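Assemblin (Human herpesvirus 3, PDB 1VZV) is the serine protease that probably cleaves the scaffolding assembly protein inside the viral procapsid, allowing the capsid to mature, and is active as a dimer. Local coordinates at residues A[2-7]-A[143-149]; A[61-65]-A[152-156]; A[71-75]-A[185-189]. Residues are numbered along the deposited sequence.

Contact 1: A[2-7]-A[143-149]; sequences ALYVAG and VNYDCTP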
loop_
_atom_site.group_PDB
_atom_site.type_symbol
_atom_site.label_atom_id
_atom_site.label_comp_id
_atom_site.label_asym_id
_atom_site.label_seq_id
_atom_site.Cartn_x
_atom_site.Cartn_y
_atom_site.Cartn_z
ATOM N N ALA A 2 -2.535 24.447 -4.087
ATOM C CA ALA A 2 -1.430 23.786 -3.398
ATOM C C ALA A 2 -1.813 23.206 -2.047
ATOM O O ALA A 2 -2.923 23.372 -1.564
ATOM C CB ALA A 2 -0.250 24.746 -3.232
ATOM N N LEU A 3 -0.879 22.481 -1.467
ATOM C CA LEU A 3 -1.077 21.892 -0.180
ATOM C C LEU A 3 0.087 22.383 0.622
ATOM O O LEU A 3 1.176 22.584 0.095
ATOM C CB LEU A 3 -0.994 20.380 -0.271
ATOM C CG LEU A 3 -2.217 19.568 -0.700
ATOM C CD1 LEU A 3 -2.765 20.100 -2.031
ATOM C CD2 LEU A 3 -1.832 18.080 -0.786
ATOM N N TYR A 4 -0.161 22.650 1.888
ATOM C CA TYR A 4 0.883 23.086 2.772
ATOM C C TYR A 4 0.960 21.965 3.749
ATOM O O TYR A 4 -0.067 21.403 4.130
ATOM C CB TYR A 4 0.489 24.372 3.467
ATOM C CG TYR A 4 0.443 25.495 2.498
ATOM C CD1 TYR A 4 -0.665 25.677 1.679
ATOM C CD2 TYR A 4 1.564 26.290 2.287
ATOM C CE1 TYR A 4 -0.653 26.596 0.669
ATOM C CE2 TYR A 4 1.585 27.225 1.267
ATOM C CZ TYR A 4 0.472 27.363 0.463
ATOM O OH TYR A 4 0.501 28.257 -0.568
ATOM N N VAL A 5 2.184 21.576 4.067
ATOM C CA VAL A 5 2.448 20.507 5.009
ATOM C C VAL A 5 3.283 21.155 6.105
ATOM O O VAL A 5 4.126 22.005 5.804
ATOM C CB VAL A 5 3.296 19.419 4.351
ATOM C CG1 VAL A 5 3.356 18.200 5.222
ATOM C CG2 VAL A 5 2.753 19.080 3.004
ATOM N N ALA A 6 3.016 20.810 7.360
ATOM C CA ALA A 6 3.780 21.353 8.477
ATOM C C ALA A 6 3.917 20.264 9.541
ATOM O O ALA A 6 3.006 19.464 9.727
ATOM C CB ALA A 6 3.095 22.573 9.044
ATOM N N GLY A 7 5.072 20.190 10.194
ATOM C CA GLY A 7 5.294 19.183 11.213
ATOM C C GLY A 7 6.706 19.345 11.721
ATOM O O GLY A 7 7.419 20.237 11.269
ATOM N N VAL A 143 2.716 14.267 10.017
ATOM C CA VAL A 143 2.482 15.609 9.519
ATOM C C VAL A 143 1.038 15.959 9.232
ATOM O O VAL A 143 0.181 15.092 9.189
ATOM C CB VAL A 143 3.338 15.918 8.285
ATOM C CG1 VAL A 143 4.760 16.049 8.684
ATOM C CG2 VAL A 143 3.172 14.866 7.248
ATOM N N ASN A 144 0.777 17.254 9.102
ATOM C CA ASN A 144 -0.539 17.754 8.794
ATOM C C ASN A 144 -0.418 18.485 7.465
ATOM O O ASN A 144 0.610 19.095 7.172
ATOM C CB ASN A 144 -1.032 18.684 9.898
ATOM C CG ASN A 144 -2.514 19.007 9.780
ATOM O OD1 ASN A 144 -3.358 18.118 9.758
ATOM N ND2 ASN A 144 -2.836 20.290 9.718
ATOM N N TYR A 145 -1.440 18.313 6.632
ATOM C CA TYR A 145 -1.558 18.914 5.300
ATOM C C TYR A 145 -2.874 19.692 5.278
ATOM O O TYR A 145 -3.854 19.251 5.890
ATOM C CB TYR A 145 -1.734 17.835 4.228
ATOM C CG TYR A 145 -0.612 16.870 3.974
ATOM C CD1 TYR A 145 -0.368 15.805 4.832
ATOM C CD2 TYR A 145 0.148 16.976 2.820
ATOM C CE1 TYR A 145 0.613 14.860 4.545
ATOM C CE2 TYR A 145 1.126 16.045 2.515
ATOM C CZ TYR A 145 1.366 14.982 3.378
ATOM O OH TYR A 145 2.373 14.077 3.071
ATOM N N ASP A 146 -2.907 20.819 4.567
ATOM C CA ASP A 146 -4.136 21.623 4.416
ATOM C C ASP A 146 -3.964 22.565 3.253
ATOM O O ASP A 146 -2.928 22.522 2.597
ATOM C CB ASP A 146 -4.486 22.436 5.659
ATOM C CG ASP A 146 -5.981 22.528 5.887
ATOM O OD1 ASP A 146 -6.756 22.536 4.927
ATOM O OD2 ASP A 146 -6.395 22.563 7.046
ATOM N N CYS A 147 -4.921 23.453 3.015
ATOM C CA CYS A 147 -4.768 24.348 1.883
ATOM C C CYS A 147 -4.456 25.797 2.154
ATOM O O CYS A 147 -4.813 26.643 1.355
ATOM C CB CYS A 147 -5.947 24.246 0.930
ATOM S SG CYS A 147 -7.249 23.290 1.614
ATOM N N THR A 148 -3.780 26.085 3.257
ATOM C CA THR A 148 -3.382 27.441 3.600
ATOM C C THR A 148 -2.328 27.250 4.676
ATOM O O THR A 148 -2.538 26.470 5.607
ATOM C CB THR A 148 -4.505 28.212 4.262
ATOM O OG1 THR A 148 -4.851 27.545 5.473
ATOM C CG2 THR A 148 -5.723 28.311 3.380
ATOM N N PRO A 149 -1.216 27.989 4.612
ATOM C CA PRO A 149 -0.183 27.826 5.628
ATOM C C PRO A 149 -0.679 27.874 7.071
ATOM O O PRO A 149 -0.318 27.018 7.881
ATOM C CB PRO A 149 0.764 28.974 5.327
ATOM C CG PRO A 149 -0.106 29.956 4.719
ATOM C CD PRO A 149 -0.906 29.138 3.771
#

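Contact 2: A[61-65]-A[152-156]; sequences PFFLG and SIEPF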
loop_
_atom_site.group_PDB
_atom_site.type_symbol
_atom_site.label_atom_id
_atom_site.label_comp_id
_atom_site.label_asym_id
_atom_site.label_seq_id
_atom_site.Cartn_x
_atom_site.Cartn_y
_atom_site.Cartn_z
ATOM N N PRO A 61 12.851 20.993 15.515
ATOM C CA PRO A 61 12.703 21.779 14.294
ATOM C C PRO A 61 11.266 21.612 13.812
ATOM O O PRO A 61 10.780 20.473 13.747
ATOM C CB PRO A 61 13.655 21.074 13.321
ATOM C CG PRO A 61 14.626 20.394 14.188
ATOM C CD PRO A 61 13.776 19.877 15.295
ATOM N N PHE A 62 10.597 22.721 13.476
ATOM C CA PHE A 62 9.216 22.705 12.963
ATOM C C PHE A 62 9.248 23.322 11.571
ATOM O O PHE A 62 9.805 24.402 11.396
ATOM C CB PHE A 62 8.284 23.503 13.872
ATOM C CG PHE A 62 6.836 23.360 13.520
ATOM C CD1 PHE A 62 6.096 22.288 13.996
ATOM C CD2 PHE A 62 6.217 24.272 12.681
ATOM C CE1 PHE A 62 4.760 22.127 13.633
ATOM C CE2 PHE A 62 4.887 24.115 12.316
ATOM C CZ PHE A 62 4.160 23.043 12.789
ATOM N N PHE A 63 8.663 22.654 10.584
ATOM C CA PHE A 63 8.712 23.165 9.224
ATOM C C PHE A 63 7.392 23.331 8.563
ATOM O O PHE A 63 6.403 22.751 8.965
ATOM C CB PHE A 63 9.561 22.258 8.327
ATOM C CG PHE A 63 8.782 21.141 7.625
ATOM C CD1 PHE A 63 8.228 20.083 8.339
ATOM C CD2 PHE A 63 8.665 21.126 6.247
ATOM C CE1 PHE A 63 7.585 19.045 7.692
ATOM C CE2 PHE A 63 8.022 20.090 5.606
ATOM C CZ PHE A 63 7.484 19.052 6.328
ATOM N N LEU A 64 7.421 24.057 7.465
ATOM C CA LEU A 64 6.240 24.306 6.664
ATOM C C LEU A 64 6.737 24.127 5.230
ATOM O O LEU A 64 7.882 24.452 4.913
ATOM C CB LEU A 64 5.721 25.728 6.928
ATOM C CG LEU A 64 4.461 26.228 6.217
ATOM C CD1 LEU A 64 3.311 25.278 6.415
ATOM C CD2 LEU A 64 4.102 27.581 6.776
ATOM N N GLY A 65 5.933 23.539 4.376
ATOM C CA GLY A 65 6.411 23.360 3.034
ATOM C C GLY A 65 5.257 23.441 2.084
ATOM O O GLY A 65 4.090 23.450 2.500
ATOM N N SER A 152 -2.210 24.433 8.152
ATOM C CA SER A 152 -1.370 23.266 8.263
ATOM C C SER A 152 -0.854 23.241 9.672
ATOM O O SER A 152 -0.838 22.207 10.320
ATOM C CB SER A 152 -0.232 23.438 7.305
ATOM O OG SER A 152 -0.776 23.921 6.095
ATOM N N ILE A 153 -0.530 24.424 10.168
ATOM C CA ILE A 153 0.001 24.584 11.506
ATOM C C ILE A 153 -1.046 24.848 12.560
ATOM O O ILE A 153 -0.748 24.806 13.747
ATOM C CB ILE A 153 0.996 25.749 11.579
ATOM C CG1 ILE A 153 0.293 27.066 11.253
ATOM C CG2 ILE A 153 2.159 25.511 10.630
ATOM C CD1 ILE A 153 1.189 28.261 11.443
ATOM N N GLU A 154 -2.268 25.123 12.148
ATOM C CA GLU A 154 -3.296 25.406 13.121
ATOM C C GLU A 154 -3.556 24.366 14.229
ATOM O O GLU A 154 -3.842 24.760 15.371
ATOM C CB GLU A 154 -4.585 25.749 12.426
ATOM C CG GLU A 154 -5.604 26.191 13.394
ATOM C CD GLU A 154 -6.993 25.909 12.922
ATOM O OE1 GLU A 154 -7.303 24.705 12.733
ATOM O OE2 GLU A 154 -7.769 26.884 12.756
ATOM N N PRO A 155 -3.493 23.036 13.911
ATOM C CA PRO A 155 -3.716 21.915 14.851
ATOM C C PRO A 155 -2.647 21.464 15.843
ATOM O O PRO A 155 -2.914 20.559 16.628
ATOM C CB PRO A 155 -4.085 20.761 13.924
ATOM C CG PRO A 155 -3.297 21.046 12.710
ATOM C CD PRO A 155 -3.524 22.524 12.522
ATOM N N PHE A 156 -1.436 22.007 15.773
ATOM C CA PHE A 156 -0.381 21.632 16.718
ATOM C C PHE A 156 -0.655 22.372 18.017
ATOM O O PHE A 156 -0.238 23.511 18.160
ATOM C CB PHE A 156 0.974 22.043 16.165
ATOM C CG PHE A 156 1.355 21.298 14.927
ATOM C CD1 PHE A 156 1.989 20.068 15.014
ATOM C CD2 PHE A 156 0.998 21.777 13.675
ATOM C CE1 PHE A 156 2.244 19.333 13.892
ATOM C CE2 PHE A 156 1.255 21.036 12.543
ATOM C CZ PHE A 156 1.877 19.812 12.655
#

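Contact 3: A[71-75]-A[185-189]; sequences QLHAV and EDKLA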
loop_
_atom_site.group_PDB
_atom_site.type_symbol
_atom_site.label_atom_id
_atom_site.label_comp_id
_atom_site.label_asym_id
_atom_site.label_seq_id
_atom_site.Cartn_x
_atom_site.Cartn_y
_atom_site.Cartn_z
ATOM N N GLN A 71 0.487 16.567 -11.010
ATOM C CA GLN A 71 0.426 15.125 -11.234
ATOM C C GLN A 71 0.152 14.309 -9.966
ATOM O O GLN A 71 -0.591 13.322 -10.006
ATOM C CB GLN A 71 1.684 14.619 -11.946
ATOM C CG GLN A 71 1.828 15.086 -13.402
ATOM C CD GLN A 71 2.108 16.566 -13.509
ATOM O OE1 GLN A 71 2.744 17.146 -12.632
ATOM N NE2 GLN A 71 1.603 17.195 -14.557
ATOM N N LEU A 72 0.705 14.753 -8.837
ATOM C CA LEU A 72 0.517 14.059 -7.569
ATOM C C LEU A 72 -0.946 13.823 -7.237
ATOM O O LEU A 72 -1.269 12.804 -6.658
ATOM C CB LEU A 72 1.217 14.807 -6.445
ATOM C CG LEU A 72 1.397 14.221 -5.040
ATOM C CD1 LEU A 72 0.387 14.837 -4.087
ATOM C CD2 LEU A 72 1.351 12.712 -5.035
ATOM N N HIS A 73 -1.837 14.739 -7.620
ATOM C CA HIS A 73 -3.271 14.565 -7.349
ATOM C C HIS A 73 -3.938 13.718 -8.428
ATOM O O HIS A 73 -4.863 12.950 -8.149
ATOM C CB HIS A 73 -4.017 15.889 -7.298
ATOM C CG HIS A 73 -3.489 16.858 -6.295
ATOM N ND1 HIS A 73 -4.211 17.962 -5.885
ATOM C CD2 HIS A 73 -2.278 16.955 -5.695
ATOM C CE1 HIS A 73 -3.462 18.704 -5.088
ATOM N NE2 HIS A 73 -2.286 18.115 -4.957
ATOM N N ALA A 74 -3.495 13.875 -9.665
ATOM C CA ALA A 74 -4.092 13.133 -10.750
ATOM C C ALA A 74 -3.943 11.620 -10.649
ATOM O O ALA A 74 -4.937 10.916 -10.783
ATOM C CB ALA A 74 -3.564 13.626 -12.065
ATOM N N VAL A 75 -2.731 11.125 -10.364
ATOM C CA VAL A 75 -2.469 9.669 -10.282
ATOM C C VAL A 75 -3.184 8.943 -9.127
ATOM O O VAL A 75 -3.608 7.785 -9.266
ATOM C CB VAL A 75 -0.907 9.296 -10.319
ATOM C CG1 VAL A 75 -0.070 10.463 -10.801
ATOM C CG2 VAL A 75 -0.402 8.751 -8.975
ATOM N N GLU A 185 3.162 11.051 -14.204
ATOM C CA GLU A 185 2.240 9.973 -13.831
ATOM C C GLU A 185 2.832 8.554 -13.855
ATOM O O GLU A 185 2.740 7.823 -12.864
ATOM C CB GLU A 185 1.011 10.026 -14.746
ATOM C CG GLU A 185 -0.321 9.851 -14.056
ATOM C CD GLU A 185 -1.397 10.828 -14.583
ATOM O OE1 GLU A 185 -1.033 11.828 -15.260
ATOM O OE2 GLU A 185 -2.613 10.595 -14.316
ATOM N N ASP A 186 3.480 8.193 -14.967
ATOM C CA ASP A 186 4.084 6.867 -15.143
ATOM C C ASP A 186 5.124 6.527 -14.099
ATOM O O ASP A 186 5.181 5.387 -13.667
ATOM C CB ASP A 186 4.689 6.709 -16.547
ATOM C CG ASP A 186 3.644 6.347 -17.617
ATOM O OD1 ASP A 186 2.603 5.741 -17.240
ATOM O OD2 ASP A 186 3.874 6.646 -18.835
ATOM N N LYS A 187 5.965 7.495 -13.732
ATOM C CA LYS A 187 7.014 7.307 -12.707
ATOM C C LYS A 187 6.502 7.643 -11.298
ATOM O O LYS A 187 7.031 7.181 -10.277
ATOM C CB LYS A 187 8.230 8.176 -13.008
ATOM C CG LYS A 187 8.132 9.578 -12.491
ATOM C CD LYS A 187 9.232 9.813 -11.505
ATOM C CE LYS A 187 10.603 9.560 -12.135
ATOM N NZ LYS A 187 10.928 10.480 -13.272
ATOM N N LEU A 188 5.468 8.472 -11.267
ATOM C CA LEU A 188 4.854 8.886 -10.033
ATOM C C LEU A 188 4.114 7.680 -9.497
ATOM O O LEU A 188 4.200 7.400 -8.310
ATOM C CB LEU A 188 3.897 10.044 -10.292
ATOM C CG LEU A 188 3.519 10.915 -9.094
ATOM C CD1 LEU A 188 4.764 11.353 -8.332
ATOM C CD2 LEU A 188 2.728 12.112 -9.575
ATOM N N ALA A 189 3.462 6.927 -10.383
ATOM C CA ALA A 189 2.708 5.735 -9.991
ATOM C C ALA A 189 3.627 4.610 -9.519
ATOM O O ALA A 189 3.195 3.671 -8.843
ATOM C CB ALA A 189 1.839 5.265 -11.122
#

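Contact 1: A[2-7]-A[143-149]
Four backbone hydrogen bonds, two reciprocal pairs, zip strand 3-7 to strand 144-146. Tyr4 N donates to Asp146 O (2.9 Å) and Asp146 N returns to Tyr4 O (2.9 Å); Ala6 N to Asn144 O (3.0 Å) and Asn144 N to Ala6 O (3.2 Å) repeat the pattern. Between them, in the non-hydrogen-bonded antiparallel pair of Val5 and Tyr145 (CA atoms 4.3 Å apart), Tyr145 CA sits 3.1 Å from Tyr4 O in a CA-H...O contact. At the end of the strand, Asp146 OD1 accepts from Cys147 N (2.8 Å), just before Thr148, the N-cap of helix 149-152. There Pro149 CD lies 3.8 Å above the Tyr4 ring centroid, a CH-pi contact almost on the ring normal. On the face carrying Val5 and Tyr145, Val5 CG1 makes a second, 4.0 Å from the Tyr145 ring centroid. Helix 96-105 packs there against Tyr145 and Leu3, helix 149-152 beside Ala6 and Asp146. Strand 144-146 is outermost in the chain's mixed sheet, strand 3-8 separating it from 61-67.

Contact 2: A[61-65]-A[152-156]
Phe62, on strand 61-65, has chi1 at -172° (t), which carries its ring out to the loop that follows helix 149-152. Phe156, with chi1 at -66° (m), presents its ring face to the Phe62 edge: the centroids are 4.7 Å apart, the planes meet at 86°, and Phe62 CZ comes 3.5 Å from Phe156 CD2, a T-shaped stack. A type I turn from Ile153 to Phe156 folds the loop so that both of its end residues can reach the same ring. Ile153 holds chi1 at 63° (p), and its CG2 lies 3.5 Å from Phe62 CE2, close to the ring plane. Leu64, in a t,p rotamer, sets CD1 4.4 Å from Ile153 CG2 and 4.1 Å from Ser152 CB. The Ser152 hydroxyl, meanwhile, is hydrogen-bonded to Thr148 O. Leu167 of helix 161-173 touches both Phe62 and Ile153. With only carbon atoms meeting across the gap, the loop is held to the strand by shape and hydrophobic burial, far less directionally than by backbone pairing.

Contact 3: A[71-75]-A[185-189]
Carbon-to-carbon packing does most of the work here. Leu188 points from its helix into the side of helix 71-75: its CD2 rests 3.5 Å from Val75 CG1, 3.6 Å from Gln71 CB and 3.4 Å from the backbone carbon Gln71 C, filling the space between one turn and the next. Val75 answers from the other helix, its CG1 3.3 Å from Glu185 CG; the Val75 chi1 of -15° falls between wells, so its exact placement is uncertain at 3.0 Å resolution. Polar bonding between the two segments is absent: Glu185 lays its aliphatic chain against Val75, and its OE2 merely packs 3.9 Å from Ala74 CB. Each segment has an internal helical bond, Val75 N to Gln71 O (3.1 Å) and Ala189 N to Glu185 O (2.7 Å). The axes of the short segments pass 9.6 Å apart at -71°, so the helices cross steeply over a small patch. Leu193 of the second subunit packs on Val75, Lys190 of that subunit on Glu185 and Ala189, and Asp186 packs near Asp186 of the second subunit. Helix 185-197 thus belongs to the helical dimer interface characteristic of herpesvirus proteases, with helix 70-79 packed against it within the same subunit.

In the fold
Contacts 1 and 2 have centres 7 Å apart and share the central sheet: strand 3-8 lies between strands 61-67 and 144-146, with Val5 O 2.8 Å from Gly65 N and Gly7 O 2.8 Å from Phe63 N, both probable hydrogen bonds. The chain leaving contact 1 at 143-149 passes through the short helix 149-152 into the loop of contact 2. Contact 3 sits about 19 Å from contact 1 and 25 Å from contact 2, centre to centre, yet Leu3 CD1 reaches His73 CE1 at 3.4 Å. The catalytic triad is His42, Ser110 and His129; the Val143 side chain is about 9 Å from that of Ser110, whereas contacts 2 and 3 lie away from the catalytic residues.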